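Local coordinates for ceramide very long chain fatty acid hydroxylase SCS7 (Saccharomyces cerevisiae, PDB 4ZR1), which hydroxylates the very long chain fatty acids of sphingolipids, probably at C-2 of the acyl chain of dihydroceramides and phytoceramides, and binds two zinc ions, at residues 131-134 with 135-139; 208-211 with 212-215; 220-223 with 224-227. All coordinates share one frame; numbering follows the deposited sequence.

Interaction 1. Residues 131-134 with 135-139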
loop_
_atom_site.group_PDB
_atom_site.type_symbol
_atom_site.label_atom_id
_atom_site.label_comp_id
_atom_site.label_asym_id
_atom_site.label_seq_id
_atom_site.Cartn_x
_atom_site.Cartn_y
_atom_site.Cartn_z
ATOM N N ALA A 131 15.236 -23.953 12.792
ATOM C CA ALA A 131 15.281 -22.493 12.717
ATOM C C ALA A 131 14.941 -22.044 11.299
ATOM O O ALA A 131 14.103 -21.156 11.105
ATOM C CB ALA A 131 16.635 -21.960 13.142
ATOM N N CYS A 132 15.576 -22.671 10.310
ATOM C CA CYS A 132 15.220 -22.421 8.921
ATOM C C CYS A 132 13.739 -22.685 8.676
ATOM O O CYS A 132 13.079 -21.909 7.979
ATOM C CB CYS A 132 16.061 -23.275 7.973
ATOM S SG CYS A 132 17.800 -22.838 7.999
ATOM N N PHE A 133 13.210 -23.767 9.244
ATOM C CA PHE A 133 11.797 -24.058 9.041
ATOM C C PHE A 133 10.925 -22.967 9.651
ATOM O O PHE A 133 9.956 -22.532 9.046
ATOM C CB PHE A 133 11.380 -25.409 9.622
ATOM C CG PHE A 133 9.885 -25.594 9.623
ATOM C CD1 PHE A 133 9.188 -25.702 8.419
ATOM C CD2 PHE A 133 9.167 -25.600 10.807
ATOM C CE1 PHE A 133 7.802 -25.831 8.395
ATOM C CE2 PHE A 133 7.774 -25.734 10.794
ATOM C CZ PHE A 133 7.091 -25.852 9.581
ATOM N N LEU A 134 11.276 -22.520 10.849
ATOM C CA LEU A 134 10.488 -21.493 11.518
ATOM C C LEU A 134 10.625 -20.136 10.820
ATOM O O LEU A 134 9.707 -19.314 10.844
ATOM C CB LEU A 134 10.898 -21.397 12.986
ATOM C CG LEU A 134 10.441 -22.579 13.849
ATOM C CD1 LEU A 134 10.872 -22.395 15.280
ATOM C CD2 LEU A 134 8.929 -22.732 13.779
ATOM N N PHE A 135 11.778 -19.905 10.201
ATOM C CA PHE A 135 11.966 -18.738 9.350
ATOM C C PHE A 135 10.932 -18.733 8.227
ATOM O O PHE A 135 10.262 -17.723 7.991
ATOM C CB PHE A 135 13.374 -18.730 8.761
ATOM C CG PHE A 135 13.661 -17.549 7.884
ATOM C CD1 PHE A 135 13.262 -17.536 6.556
ATOM C CD2 PHE A 135 14.354 -16.461 8.380
ATOM C CE1 PHE A 135 13.541 -16.448 5.747
ATOM C CE2 PHE A 135 14.633 -15.375 7.578
ATOM C CZ PHE A 135 14.230 -15.370 6.259
ATOM N N CYS A 136 10.809 -19.872 7.545
ATOM C CA CYS A 136 9.918 -20.001 6.394
ATOM C C CYS A 136 8.454 -19.822 6.775
ATOM O O CYS A 136 7.698 -19.220 6.016
ATOM C CB CYS A 136 10.125 -21.356 5.703
ATOM S SG CYS A 136 11.762 -21.514 4.912
ATOM N N VAL A 137 8.046 -20.315 7.945
ATOM C CA VAL A 137 6.654 -20.127 8.358
ATOM C C VAL A 137 6.426 -18.650 8.670
ATOM O O VAL A 137 5.315 -18.146 8.514
ATOM C CB VAL A 137 6.244 -21.009 9.583
ATOM C CG1 VAL A 137 6.804 -22.391 9.445
ATOM C CG2 VAL A 137 6.705 -20.413 10.881
ATOM N N GLY A 138 7.487 -17.957 9.088
ATOM C CA GLY A 138 7.438 -16.515 9.250
ATOM C C GLY A 138 7.067 -15.849 7.934
ATOM O O GLY A 138 6.188 -14.977 7.892
ATOM N N VAL A 139 7.729 -16.272 6.854
ATOM C CA VAL A 139 7.409 -15.789 5.512
ATOM C C VAL A 139 5.972 -16.139 5.095
ATOM O O VAL A 139 5.307 -15.371 4.410
ATOM C CB VAL A 139 8.391 -16.351 4.484
ATOM C CG1 VAL A 139 8.021 -15.892 3.075
ATOM C CG2 VAL A 139 9.832 -15.942 4.843
#

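Interaction 2. Residues 208-211 with 212-215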
loop_
_atom_site.group_PDB
_atom_site.type_symbol
_atom_site.label_atom_id
_atom_site.label_comp_id
_atom_site.label_asym_id
_atom_site.label_seq_id
_atom_site.Cartn_x
_atom_site.Cartn_y
_atom_site.Cartn_z
ATOM N N LEU A 208 4.345 -15.406 22.771
ATOM C CA LEU A 208 3.824 -16.752 22.557
ATOM C C LEU A 208 4.929 -17.790 22.394
ATOM O O LEU A 208 5.000 -18.752 23.147
ATOM C CB LEU A 208 2.917 -16.790 21.328
ATOM C CG LEU A 208 1.748 -15.807 21.348
ATOM C CD1 LEU A 208 0.850 -16.047 20.147
ATOM C CD2 LEU A 208 0.971 -15.902 22.651
ATOM N N LEU A 209 5.789 -17.592 21.406
ATOM C CA LEU A 209 6.788 -18.593 21.053
ATOM C C LEU A 209 7.941 -18.642 22.039
ATOM O O LEU A 209 8.251 -17.649 22.694
ATOM C CB LEU A 209 7.334 -18.333 19.644
ATOM C CG LEU A 209 6.580 -18.947 18.465
ATOM C CD1 LEU A 209 5.125 -18.528 18.434
ATOM C CD2 LEU A 209 7.265 -18.551 17.172
ATOM N N PRO A 210 8.570 -19.818 22.156
ATOM C CA PRO A 210 9.847 -19.932 22.858
ATOM C C PRO A 210 10.865 -18.972 22.258
ATOM O O PRO A 210 10.913 -18.804 21.042
ATOM C CB PRO A 210 10.256 -21.389 22.622
ATOM C CG PRO A 210 8.983 -22.106 22.375
ATOM C CD PRO A 210 8.068 -21.129 21.699
ATOM N N LEU A 211 11.679 -18.381 23.117
ATOM C CA LEU A 211 12.575 -17.298 22.752
ATOM C C LEU A 211 13.223 -17.423 21.365
ATOM O O LEU A 211 12.980 -16.583 20.494
ATOM C CB LEU A 211 13.648 -17.169 23.830
ATOM C CG LEU A 211 14.476 -15.894 23.857
ATOM C CD1 LEU A 211 14.382 -15.295 25.228
ATOM C CD2 LEU A 211 15.902 -16.249 23.575
ATOM N N TYR A 212 14.019 -18.464 21.139
ATOM C CA TYR A 212 14.795 -18.537 19.895
ATOM C C TYR A 212 13.943 -18.962 18.714
ATOM O O TYR A 212 14.353 -18.806 17.562
ATOM C CB TYR A 212 15.984 -19.477 20.052
ATOM C CG TYR A 212 16.968 -18.981 21.075
ATOM C CD1 TYR A 212 17.708 -17.831 20.841
ATOM C CD2 TYR A 212 17.147 -19.643 22.281
ATOM C CE1 TYR A 212 18.609 -17.359 21.771
ATOM C CE2 TYR A 212 18.051 -19.175 23.220
ATOM C CZ TYR A 212 18.778 -18.035 22.954
ATOM O OH TYR A 212 19.673 -17.557 23.874
ATOM N N TRP A 213 12.756 -19.486 19.000
ATOM C CA TRP A 213 11.768 -19.732 17.957
ATOM C C TRP A 213 11.241 -18.398 17.443
ATOM O O TRP A 213 10.881 -18.259 16.272
ATOM C CB TRP A 213 10.594 -20.568 18.473
ATOM C CG TRP A 213 10.874 -22.007 18.840
ATOM C CD1 TRP A 213 12.066 -22.555 19.231
ATOM C CD2 TRP A 213 9.919 -23.076 18.859
ATOM N NE1 TRP A 213 11.909 -23.902 19.482
ATOM C CE2 TRP A 213 10.598 -24.244 19.265
ATOM C CE3 TRP A 213 8.551 -23.159 18.565
ATOM C CZ2 TRP A 213 9.958 -25.480 19.385
ATOM C CZ3 TRP A 213 7.914 -24.390 18.683
ATOM C CH2 TRP A 213 8.620 -25.533 19.087
ATOM N N ALA A 214 11.165 -17.421 18.347
ATOM C CA ALA A 214 10.662 -16.101 18.006
ATOM C C ALA A 214 11.682 -15.374 17.151
ATOM O O ALA A 214 11.317 -14.703 16.196
ATOM C CB ALA A 214 10.343 -15.308 19.251
ATOM N N TYR A 215 12.961 -15.524 17.486
ATOM C CA TYR A 215 14.025 -14.946 16.681
ATOM C C TYR A 215 13.928 -15.401 15.237
ATOM O O TYR A 215 13.924 -14.575 14.321
ATOM C CB TYR A 215 15.394 -15.301 17.254
ATOM C CG TYR A 215 15.786 -14.411 18.404
ATOM C CD1 TYR A 215 16.382 -13.176 18.179
ATOM C CD2 TYR A 215 15.541 -14.794 19.714
ATOM C CE1 TYR A 215 16.725 -12.355 19.220
ATOM C CE2 TYR A 215 15.886 -13.977 20.766
ATOM C CZ TYR A 215 16.476 -12.761 20.510
ATOM O OH TYR A 215 16.819 -11.952 21.564
#

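Interaction 3. Residues 220-223 with 224-227. With TRD (tridecane), chain K.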
loop_
_atom_site.group_PDB
_atom_site.type_symbol
_atom_site.label_atom_id
_atom_site.label_comp_id
_atom_site.label_asym_id
_atom_site.label_seq_id
_atom_site.Cartn_x
_atom_site.Cartn_y
_atom_site.Cartn_z
ATOM N N GLY A 220 11.811 -14.232 9.748
ATOM C CA GLY A 220 11.107 -14.616 8.538
ATOM C C GLY A 220 9.960 -13.684 8.163
ATOM O O GLY A 220 9.846 -13.258 7.014
ATOM N N GLY A 221 9.102 -13.382 9.131
ATOM C CA GLY A 221 8.025 -12.438 8.923
ATOM C C GLY A 221 8.549 -11.084 8.463
ATOM O O GLY A 221 7.964 -10.444 7.578
ATOM N N LEU A 222 9.665 -10.652 9.050
ATOM C CA LEU A 222 10.250 -9.370 8.691
ATOM C C LEU A 222 10.815 -9.416 7.268
ATOM O O LEU A 222 10.620 -8.467 6.491
ATOM C CB LEU A 222 11.334 -8.971 9.693
ATOM C CG LEU A 222 11.951 -7.594 9.459
ATOM C CD1 LEU A 222 10.883 -6.538 9.503
ATOM C CD2 LEU A 222 13.005 -7.321 10.498
ATOM N N PHE A 223 11.488 -10.518 6.925
ATOM C CA PHE A 223 12.049 -10.709 5.579
ATOM C C PHE A 223 10.943 -10.712 4.529
ATOM O O PHE A 223 11.098 -10.175 3.433
ATOM C CB PHE A 223 12.844 -12.017 5.504
ATOM C CG PHE A 223 13.367 -12.340 4.129
ATOM C CD1 PHE A 223 14.498 -11.707 3.632
ATOM C CD2 PHE A 223 12.737 -13.281 3.337
ATOM C CE1 PHE A 223 14.977 -12.003 2.371
ATOM C CE2 PHE A 223 13.218 -13.586 2.084
ATOM C CZ PHE A 223 14.342 -12.947 1.600
ATOM N N GLY A 224 9.820 -11.323 4.884
ATOM C CA GLY A 224 8.662 -11.356 4.023
ATOM C C GLY A 224 8.121 -9.967 3.788
ATOM O O GLY A 224 7.719 -9.653 2.670
ATOM N N TYR A 225 8.120 -9.133 4.829
ATOM C CA TYR A 225 7.685 -7.746 4.673
ATOM C C TYR A 225 8.561 -7.007 3.661
ATOM O O TYR A 225 8.051 -6.302 2.784
ATOM C CB TYR A 225 7.704 -6.980 6.000
ATOM C CG TYR A 225 7.839 -5.505 5.733
ATOM C CD1 TYR A 225 6.768 -4.778 5.218
ATOM C CD2 TYR A 225 9.055 -4.844 5.933
ATOM C CE1 TYR A 225 6.898 -3.424 4.928
ATOM C CE2 TYR A 225 9.190 -3.492 5.639
ATOM C CZ TYR A 225 8.107 -2.791 5.135
ATOM O OH TYR A 225 8.230 -1.461 4.834
ATOM N N VAL A 226 9.878 -7.157 3.802
ATOM C CA VAL A 226 10.830 -6.510 2.898
ATOM C C VAL A 226 10.653 -6.971 1.455
ATOM O O VAL A 226 10.734 -6.165 0.525
ATOM C CB VAL A 226 12.274 -6.772 3.327
ATOM C CG1 VAL A 226 13.236 -6.136 2.331
ATOM C CG2 VAL A 226 12.493 -6.225 4.746
ATOM N N CYS A 227 10.393 -8.262 1.267
ATOM C CA CYS A 227 10.129 -8.771 -0.069
ATOM C C CYS A 227 8.861 -8.148 -0.637
ATOM O O CYS A 227 8.831 -7.756 -1.800
ATOM C CB CYS A 227 10.022 -10.294 -0.053
ATOM S SG CYS A 227 11.582 -11.128 0.332
HETATM C C1 TRD K . 3.088 -4.369 8.827
HETATM C C2 TRD K . 3.464 -5.237 10.023
HETATM C C3 TRD K . 4.616 -6.155 9.640
HETATM C C4 TRD K . 4.775 -7.312 10.612
HETATM C C5 TRD K . 6.031 -8.103 10.281
HETATM C C6 TRD K . 6.307 -9.111 11.377
HETATM C C7 TRD K . 5.866 -10.500 10.953
HETATM C C8 TRD K . 5.599 -11.401 12.152
HETATM C C9 TRD K . 5.835 -12.860 11.779
HETATM C C10 TRD K . 5.417 -13.832 12.869
HETATM C C11 TRD K . 5.766 -15.258 12.477
HETATM C C12 TRD K . 5.414 -16.227 13.597
HETATM C C13 TRD K . 5.853 -17.658 13.301
#

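Interaction 1. Residues 131-134 with 135-139
Phe133 and Val137, one helical turn apart, make the clearest side-chain contact here, a CH-pi interaction. The methyl CG1 of Val137 lies over one face of the Phe133 ring, 3.7 Å from its centroid and displaced toward the rim, so that CZ of Phe133 is the nearest ring atom at 3.5 Å from CG1. The two side chains cross at about a right angle. Both torsions bring this about: Phe133 carries CG anti to its backbone N (chi1 170°), which lays the ring along the helix toward the next turn, while CG1 of Val137 is anti to its own carbonyl carbon and reaches back to meet it.

The other branch of Val137 supplies the remaining apolar contact. Its CG2 approaches CD2 of Leu134 at 4.3 Å, a looser touch than the one on the ring, so the valine straddles two residues of the preceding turn.

Beneath these groups run the backbone hydrogen bonds. Phe135 N donates to Ala131 O at 2.8 Å, and Cys136 N to Cys132 O at 3.1 Å. The series continues with Val137 N to Phe133 O and with Gly138 N to Leu134 O, the last also 3.1 Å. Every carbonyl from Ala131 to Leu134 thus has a partner four residues on.

Outside these two segments, Leu134 packs on Ala216 of helix 211-236, and Phe135 reaches Val115 and Met119 of helix 106-125. Val137 and Gly138 touch a bound tridecane and belong to its pocket. The arrangement is that of a regular alpha-helical turn with i to i+3 and i to i+4 packing, here in the second transmembrane helix, where it contributes part of the wall of a hydrocarbon-binding pocket.

Interaction 2. Residues 208-211 with 212-215
CD2 of Leu211 sits over the centre of the Tyr212 ring, 3.4 Å from its centroid, in a CH-pi contact between adjacent residues. With CG of Leu211 turned away from its own N (chi1 -165°), the leucine runs alongside Tyr212, pointing the same way, and also beside Tyr215, where CD2 meets CE2 at 3.6 Å and CG lies in the ring plane at its edge. Pro210 plays the matching part for Trp213: its CB stands over the five-membered ring, 4.0 Å from the centroid, and its CG is 3.8 Å from CD2 of the indole. Leu209 adds CD2 against CB of Trp213 at 4.1 Å.

These groups are positioned by the start of helix 211-236. Pro210, at the N-cap, accepts from Ala214 N at 3.0 Å through its carbonyl O and weakly from Trp213 N; Leu211 O receives Tyr215 N. Farther out, Tyr215 meets Phe206 edge-to-face, and Tyr212 rests on Val121 and Asn125 of helix 106-125.

With an alanine in place of Tyr212, CD2 of Leu211 would probably lose the ring face it covers, leaving the leucine freer to turn. The side chains that meet at this membrane-region surface are apolar and aromatic and probably face lipid in part, while the polar carbonyls of Pro210 and Leu211 are taken up by the first N-H groups of the helix.

Interaction 3. Residues 220-223 with 224-227
A sulfur-aromatic contact within the fourth transmembrane helix joins Phe223 to Cys227, one turn farther along. SG of Cys227 lies over one face of the Phe223 ring, 3.7 Å from the centroid, and is offset toward the rim so that CE2 of Phe223 is closest to SG at 3.4 Å. The phenylalanine ring is swung opposite its N (chi1 176°), which directs it toward the following turn; the cysteine turns SG beside its own N (chi1 -67°), back toward that ring.

On another side of the helix, CD1 of Leu222 comes to 4.4 Å from CD2 of Tyr225, a loose apolar touch. The ring of Tyr225 also has the carbonyl O of Leu222 at its edge, near the ring plane.

Regular alpha-helical bonds hold the frame: Gly224 N donates to Gly220 O at 2.9 Å, Tyr225 N to Gly221 O at 3.0 Å, and Val226 N and Cys227 N to the carbonyls of Leu222 and Phe223. Gly221 brings bare backbone close to the tridecane. Its CA lies 3.5 Å from C7 of the alkane, and a beta carbon on this residue would clash with C9, so the alkyl chain runs where a side chain would otherwise be.

Tyr225 stacks on Phe194 of helix 191-208, and its OH makes a weak hydrogen bond to Asp229, in the turn that leads toward the zinc ligand His232. Helix 106-125 packs on the segment as well, through Val114 and Val115 against Leu222, Val107 against Tyr225 and Trp111 against Val226. Gly224 and Cys227 instead touch a bound octyl glucoside, so this part of helix 211-236 is flanked by helices 106-125, 191-208 and 128-154, by a bound alkane and by a detergent.

Interaction 3 is buried, interaction 1 partly buried and interaction 2 on the surface. Interactions 2 and 3 share helix 211-236, the former at its start and the latter well inside it, with centres about 17 Å apart and no direct touch. Interaction 1, on helix 128-154, bridges them: Leu134 CD1 packs 3.6 Å from Trp213 CG, and Phe135 CZ lies 3.7 Å from Phe223 CB. All three set something against an aromatic face: a valine methyl in 131-139, leucine and proline carbons in 208-215, a sulfur in 220-227. Mid-helix contacts rest on uniform backbone bonding, whereas the helix start includes weak bonds and a proline at the N-cap position.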